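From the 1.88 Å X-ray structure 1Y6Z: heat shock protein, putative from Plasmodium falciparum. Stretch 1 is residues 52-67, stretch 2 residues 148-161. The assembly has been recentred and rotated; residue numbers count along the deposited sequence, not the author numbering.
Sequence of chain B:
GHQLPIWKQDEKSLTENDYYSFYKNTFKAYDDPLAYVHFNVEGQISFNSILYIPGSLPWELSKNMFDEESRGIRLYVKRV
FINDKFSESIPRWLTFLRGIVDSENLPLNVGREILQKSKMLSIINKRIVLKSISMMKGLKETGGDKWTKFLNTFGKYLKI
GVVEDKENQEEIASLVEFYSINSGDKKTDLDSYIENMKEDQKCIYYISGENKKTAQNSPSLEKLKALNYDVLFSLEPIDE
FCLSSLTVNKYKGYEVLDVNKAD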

# COMPACT_ATOMS: atom_id res chain seq x y z
N TYR B 52 13.74 -0.15 12.82
CA TYR B 52 14.97 0.06 12.06
C TYR B 52 15.21 -1.17 11.18
O TYR B 52 15.04 -2.30 11.61
N ILE B 53 15.70 -0.94 9.97
CA ILE B 53 16.31 -1.93 9.14
C ILE B 53 17.79 -1.80 9.39
O ILE B 53 18.38 -0.71 9.18
N PRO B 54 18.40 -2.86 9.90
CA PRO B 54 19.83 -2.81 10.23
C PRO B 54 20.68 -2.57 9.00
O PRO B 54 20.25 -2.88 7.90
N GLY B 55 21.90 -2.05 9.19
CA GLY B 55 22.87 -1.92 8.10
C GLY B 55 23.50 -3.20 7.56
O GLY B 55 24.07 -3.19 6.45
N SER B 56 23.46 -4.26 8.37
CA SER B 56 24.09 -5.52 8.05
C SER B 56 23.36 -6.59 8.84
O SER B 56 22.57 -6.29 9.73
N LEU B 57 23.65 -7.86 8.54
CA LEU B 57 22.91 -8.95 9.21
C LEU B 57 23.15 -8.92 10.73
O LEU B 57 24.32 -8.88 11.17
N PRO B 58 22.07 -8.89 11.56
CA PRO B 58 22.35 -8.96 13.00
C PRO B 58 23.14 -10.24 13.33
O PRO B 58 23.02 -11.23 12.62
N TRP B 59 23.93 -10.19 14.39
CA TRP B 59 24.79 -11.35 14.71
C TRP B 59 23.93 -12.54 15.13
O TRP B 59 24.24 -13.70 14.80
N GLU B 60 22.83 -12.29 15.84
CA GLU B 60 21.83 -13.34 16.12
C GLU B 60 21.37 -14.11 14.86
O GLU B 60 20.88 -15.23 14.97
N LEU B 61 21.56 -13.53 13.67
CA LEU B 61 21.07 -14.15 12.46
C LEU B 61 22.19 -14.54 11.52
O LEU B 61 21.97 -14.82 10.35
N SER B 62 23.41 -14.50 12.01
CA SER B 62 24.54 -14.73 11.13
C SER B 62 24.99 -16.19 11.09
O SER B 62 26.02 -16.51 10.48
N LYS B 63 24.29 -17.06 11.81
CA LYS B 63 24.61 -18.50 11.81
C LYS B 63 23.49 -19.29 11.15
O LYS B 63 23.72 -19.94 10.16
N ASN B 64 22.29 -19.23 11.71
CA ASN B 64 21.08 -19.68 11.02
C ASN B 64 20.21 -18.50 10.57
O ASN B 64 20.12 -17.50 11.27
N MET B 65 19.50 -18.66 9.46
CA MET B 65 18.52 -17.65 9.03
C MET B 65 17.58 -17.21 10.12
O MET B 65 17.13 -16.07 10.15
N PHE B 66 17.22 -18.12 11.00
CA PHE B 66 16.32 -17.74 12.07
C PHE B 66 16.93 -18.03 13.42
O PHE B 66 17.69 -19.01 13.55
N ASP B 67 16.70 -17.11 14.35
CA ASP B 67 17.12 -17.19 15.77
C ASP B 67 15.92 -17.74 16.50
O ASP B 67 14.83 -17.16 16.44
N THR B 148 19.64 -1.84 -3.37
CA THR B 148 20.29 -3.07 -3.80
C THR B 148 21.03 -3.75 -2.64
O THR B 148 20.98 -4.96 -2.52
N LYS B 149 21.70 -2.95 -1.80
CA LYS B 149 22.27 -3.37 -0.50
C LYS B 149 21.26 -4.05 0.42
O LYS B 149 21.49 -5.17 0.88
N PHE B 150 20.12 -3.40 0.61
CA PHE B 150 19.03 -4.05 1.35
C PHE B 150 18.70 -5.44 0.76
O PHE B 150 18.67 -6.43 1.48
N LEU B 151 18.43 -5.55 -0.55
CA LEU B 151 18.09 -6.87 -1.11
C LEU B 151 19.25 -7.86 -1.03
O LEU B 151 19.05 -9.05 -0.75
N ASN B 152 20.47 -7.38 -1.27
CA ASN B 152 21.67 -8.28 -1.11
C ASN B 152 21.80 -8.91 0.29
O ASN B 152 22.24 -10.06 0.42
N THR B 153 21.39 -8.18 1.34
CA THR B 153 21.50 -8.64 2.76
C THR B 153 20.23 -9.33 3.28
O THR B 153 20.32 -10.39 3.95
N PHE B 154 19.07 -8.71 3.00
CA PHE B 154 17.80 -9.11 3.58
C PHE B 154 16.76 -9.62 2.58
O PHE B 154 15.70 -10.09 2.97
N GLY B 155 17.10 -9.59 1.30
CA GLY B 155 16.22 -10.14 0.24
C GLY B 155 15.79 -11.58 0.46
O GLY B 155 14.68 -11.93 0.07
N LYS B 156 16.66 -12.43 1.07
CA LYS B 156 16.27 -13.79 1.38
C LYS B 156 15.06 -13.81 2.30
O LYS B 156 14.19 -14.67 2.16
N TYR B 157 14.99 -12.85 3.25
CA TYR B 157 13.85 -12.81 4.20
C TYR B 157 12.55 -12.45 3.46
O TYR B 157 11.51 -12.99 3.75
N LEU B 158 12.65 -11.54 2.54
CA LEU B 158 11.45 -11.12 1.77
C LEU B 158 10.92 -12.30 0.96
O LEU B 158 9.71 -12.55 0.92
N LYS B 159 11.86 -13.11 0.41
CA LYS B 159 11.52 -14.31 -0.41
C LYS B 159 10.78 -15.29 0.44
O LYS B 159 9.77 -15.82 0.01
N ILE B 160 11.25 -15.46 1.69
CA ILE B 160 10.52 -16.30 2.68
C ILE B 160 9.15 -15.68 3.03
O ILE B 160 8.17 -16.41 3.15
N GLY B 161 9.10 -14.36 3.17
CA GLY B 161 7.81 -13.68 3.36
C GLY B 161 6.77 -14.00 2.29
O GLY B 161 5.58 -14.24 2.61

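The contact is a largely apolar packing of one helix against a mostly looping segment, burying 671 Å² in total and fastened by a single direct hydrogen bond and one bridging water. At its start, Ile53 (m, t) points toward the helix and sets CG2 against the edge of the Phe150 ring, 3.6 Å from CD1 of Phe150, whose t rotamer brings the ring end closer to the loop. Phe154, in the m rotamer, likewise leaves its backbone sideways and reaches across with its ring. Around the ring edge lie Pro54 O, 3.2 Å from Phe154 CE1, Ser56 O, and the CD atom of Pro58, while Ile53 CG2 and Leu57 CD1 approach obliquely. Thr153 points toward the loop and rests CG2 3.7 Å from Leu57 N; its OG1 is turned back into the helix, donating to Lys149 O at 2.9 Å.

Leu57 (t, p) touches both aromatic rings: its CD1 lies 4.0 Å from Phe154 CE2 and 3.9 Å from Tyr157 CE1. Tyr157 (m) makes the polar anchor, its OH donating to Met65 O at 2.6 Å, a short bond that ties the side chain to the loop backbone. The same hydroxyl accepts from water 1 (water O to Tyr157 OH, 2.8 Å). That water also donates to Leu61 O (2.7 Å from the water O) and accepts from Lys156 NZ (2.6 Å from the water O), so the extended Lys156 chain, starting from a p rotamer, joins the network.

Along the CE2 side of the Tyr157 ring, its edge is turned toward the face of Phe66 in an offset edge-to-face pair, with centroids 5.7 Å apart and planes at 83°. Ile160 (m, t) points toward the loop and closes this end, its CD1 3.4 Å from Met65 SD and 3.7 Å from Phe66 CZ.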

# COMPACT_ATOMS: atom_id res chain seq x y z
CB TYR B 52 16.15 0.14 13.01
CG TYR B 52 16.17 1.39 13.89
CD1 TYR B 52 15.56 1.39 15.14
CD2 TYR B 52 16.82 2.54 13.45
CE1 TYR B 52 15.60 2.54 15.99
CE2 TYR B 52 16.85 3.67 14.25
CZ TYR B 52 16.24 3.67 15.52
OH TYR B 52 16.34 4.80 16.33
CB ILE B 53 16.00 -1.69 7.67
CG1 ILE B 53 14.50 -1.87 7.44
CG2 ILE B 53 16.81 -2.65 6.75
CD1 ILE B 53 14.13 -1.61 5.98
CB PRO B 54 20.10 -4.23 10.83
CG PRO B 54 18.78 -4.58 11.43
CD PRO B 54 17.82 -4.15 10.32
CB SER B 56 25.60 -5.51 8.40
OG SER B 56 25.81 -5.31 9.78
CB LEU B 57 23.31 -10.27 8.56
CG LEU B 57 22.52 -11.55 8.73
CD1 LEU B 57 21.00 -11.33 8.33
CD2 LEU B 57 23.21 -12.69 7.93
CB PRO B 58 20.95 -9.03 13.63
CG PRO B 58 20.06 -8.28 12.66
CD PRO B 58 20.62 -8.63 11.30
CB TRP B 59 25.87 -10.96 15.78
CG TRP B 59 26.88 -9.97 15.16
CD1 TRP B 59 26.95 -8.63 15.36
CD2 TRP B 59 27.80 -10.27 14.11
NE1 TRP B 59 27.92 -8.08 14.53
CE2 TRP B 59 28.45 -9.08 13.76
CE3 TRP B 59 28.14 -11.45 13.44
CZ2 TRP B 59 29.42 -9.03 12.74
CZ3 TRP B 59 29.13 -11.41 12.46
CH2 TRP B 59 29.78 -10.21 12.14
CB GLU B 60 20.57 -12.76 16.77
CG GLU B 60 20.76 -12.04 18.06
CD GLU B 60 21.03 -10.55 17.86
OE1 GLU B 60 21.10 -10.12 16.70
OE2 GLU B 60 21.18 -9.80 18.85
CB LEU B 61 20.11 -13.18 11.72
CG LEU B 61 18.91 -12.71 12.55
CD1 LEU B 61 18.09 -11.70 11.70
CD2 LEU B 61 18.11 -13.98 12.87
CB SER B 62 25.71 -13.86 11.56
OG SER B 62 26.85 -14.24 10.78
CB LYS B 63 24.92 -19.04 13.20
CG LYS B 63 26.27 -18.56 13.78
CD LYS B 63 26.40 -18.99 15.28
CE LYS B 63 27.68 -18.47 15.94
NZ LYS B 63 27.64 -18.47 17.44
CB ASN B 64 20.23 -20.57 11.94
CG ASN B 64 19.11 -21.28 11.20
OD1 ASN B 64 17.92 -21.13 11.55
ND2 ASN B 64 19.47 -22.06 10.14
CB MET B 65 17.70 -18.15 7.85
CG MET B 65 18.25 -17.74 6.53
SD MET B 65 16.91 -17.82 5.39
CE MET B 65 16.24 -19.39 5.74
CB PHE B 66 14.93 -18.37 11.86
CG PHE B 66 14.27 -17.94 10.56
CD1 PHE B 66 13.65 -16.69 10.45
CD2 PHE B 66 14.28 -18.78 9.44
CE1 PHE B 66 13.06 -16.27 9.22
CE2 PHE B 66 13.67 -18.39 8.23
CZ PHE B 66 13.08 -17.12 8.13
CB ASP B 67 17.47 -15.79 16.31
CG ASP B 67 17.82 -15.76 17.83
OD1 ASP B 67 17.52 -14.73 18.49
OD2 ASP B 67 18.42 -16.73 18.35
CB THR B 148 21.25 -2.85 -5.03
OG1 THR B 148 20.53 -2.27 -6.12
CG2 THR B 148 21.86 -4.19 -5.47
CB LYS B 149 22.79 -2.14 0.22
CG LYS B 149 23.56 -2.44 1.46
CD LYS B 149 24.13 -1.13 1.98
CE LYS B 149 25.60 -1.26 2.21
NZ LYS B 149 25.94 -0.86 3.58
CB PHE B 150 17.79 -3.14 1.41
CG PHE B 150 16.61 -3.81 2.01
CD1 PHE B 150 16.52 -3.96 3.41
CD2 PHE B 150 15.59 -4.31 1.20
CE1 PHE B 150 15.45 -4.61 3.97
CE2 PHE B 150 14.51 -4.95 1.73
CZ PHE B 150 14.43 -5.13 3.11
CB LEU B 151 17.54 -6.77 -2.55
CG LEU B 151 16.16 -6.08 -2.71
CD1 LEU B 151 15.88 -6.04 -4.23
CD2 LEU B 151 15.01 -6.72 -1.96
CB ASN B 152 22.98 -7.53 -1.43
CG ASN B 152 23.18 -7.27 -2.93
OD1 ASN B 152 23.99 -6.40 -3.31
ND2 ASN B 152 22.46 -7.99 -3.78
CB THR B 153 21.78 -7.43 3.69
OG1 THR B 153 22.79 -6.61 3.09
CG2 THR B 153 22.14 -7.84 5.20
CB PHE B 154 17.20 -7.93 4.38
CG PHE B 154 18.06 -7.46 5.49
CD1 PHE B 154 18.63 -6.17 5.44
CD2 PHE B 154 18.29 -8.27 6.63
CE1 PHE B 154 19.47 -5.66 6.51
CE2 PHE B 154 19.14 -7.79 7.71
CZ PHE B 154 19.74 -6.47 7.63
CB LYS B 156 17.45 -14.57 2.01
CG LYS B 156 18.08 -13.84 3.24
CD LYS B 156 19.43 -14.51 3.62
CE LYS B 156 19.78 -14.16 5.07
NZ LYS B 156 21.08 -14.94 5.48
CB TYR B 157 14.11 -11.81 5.34
CG TYR B 157 15.14 -12.35 6.26
CD1 TYR B 157 16.45 -11.90 6.20
CD2 TYR B 157 14.83 -13.36 7.13
CE1 TYR B 157 17.43 -12.45 7.10
CE2 TYR B 157 15.81 -13.92 8.05
CZ TYR B 157 17.08 -13.46 8.02
OH TYR B 157 18.07 -14.05 8.84
CB LEU B 158 11.82 -9.94 0.91
CG LEU B 158 11.70 -8.56 1.58
CD1 LEU B 158 12.63 -8.36 2.81
CD2 LEU B 158 11.95 -7.46 0.50
CB LYS B 159 12.77 -14.91 -1.04
CG LYS B 159 13.24 -14.14 -2.28
CD LYS B 159 14.68 -14.55 -2.66
CE LYS B 159 15.29 -13.62 -3.68
NZ LYS B 159 16.80 -13.91 -3.65
CB ILE B 160 11.36 -16.55 3.94
CG1 ILE B 160 12.51 -17.51 3.61
CG2 ILE B 160 10.51 -17.14 5.13
CD1 ILE B 160 13.70 -17.24 4.50
O HOH W 1 20.62 -14.71 8.01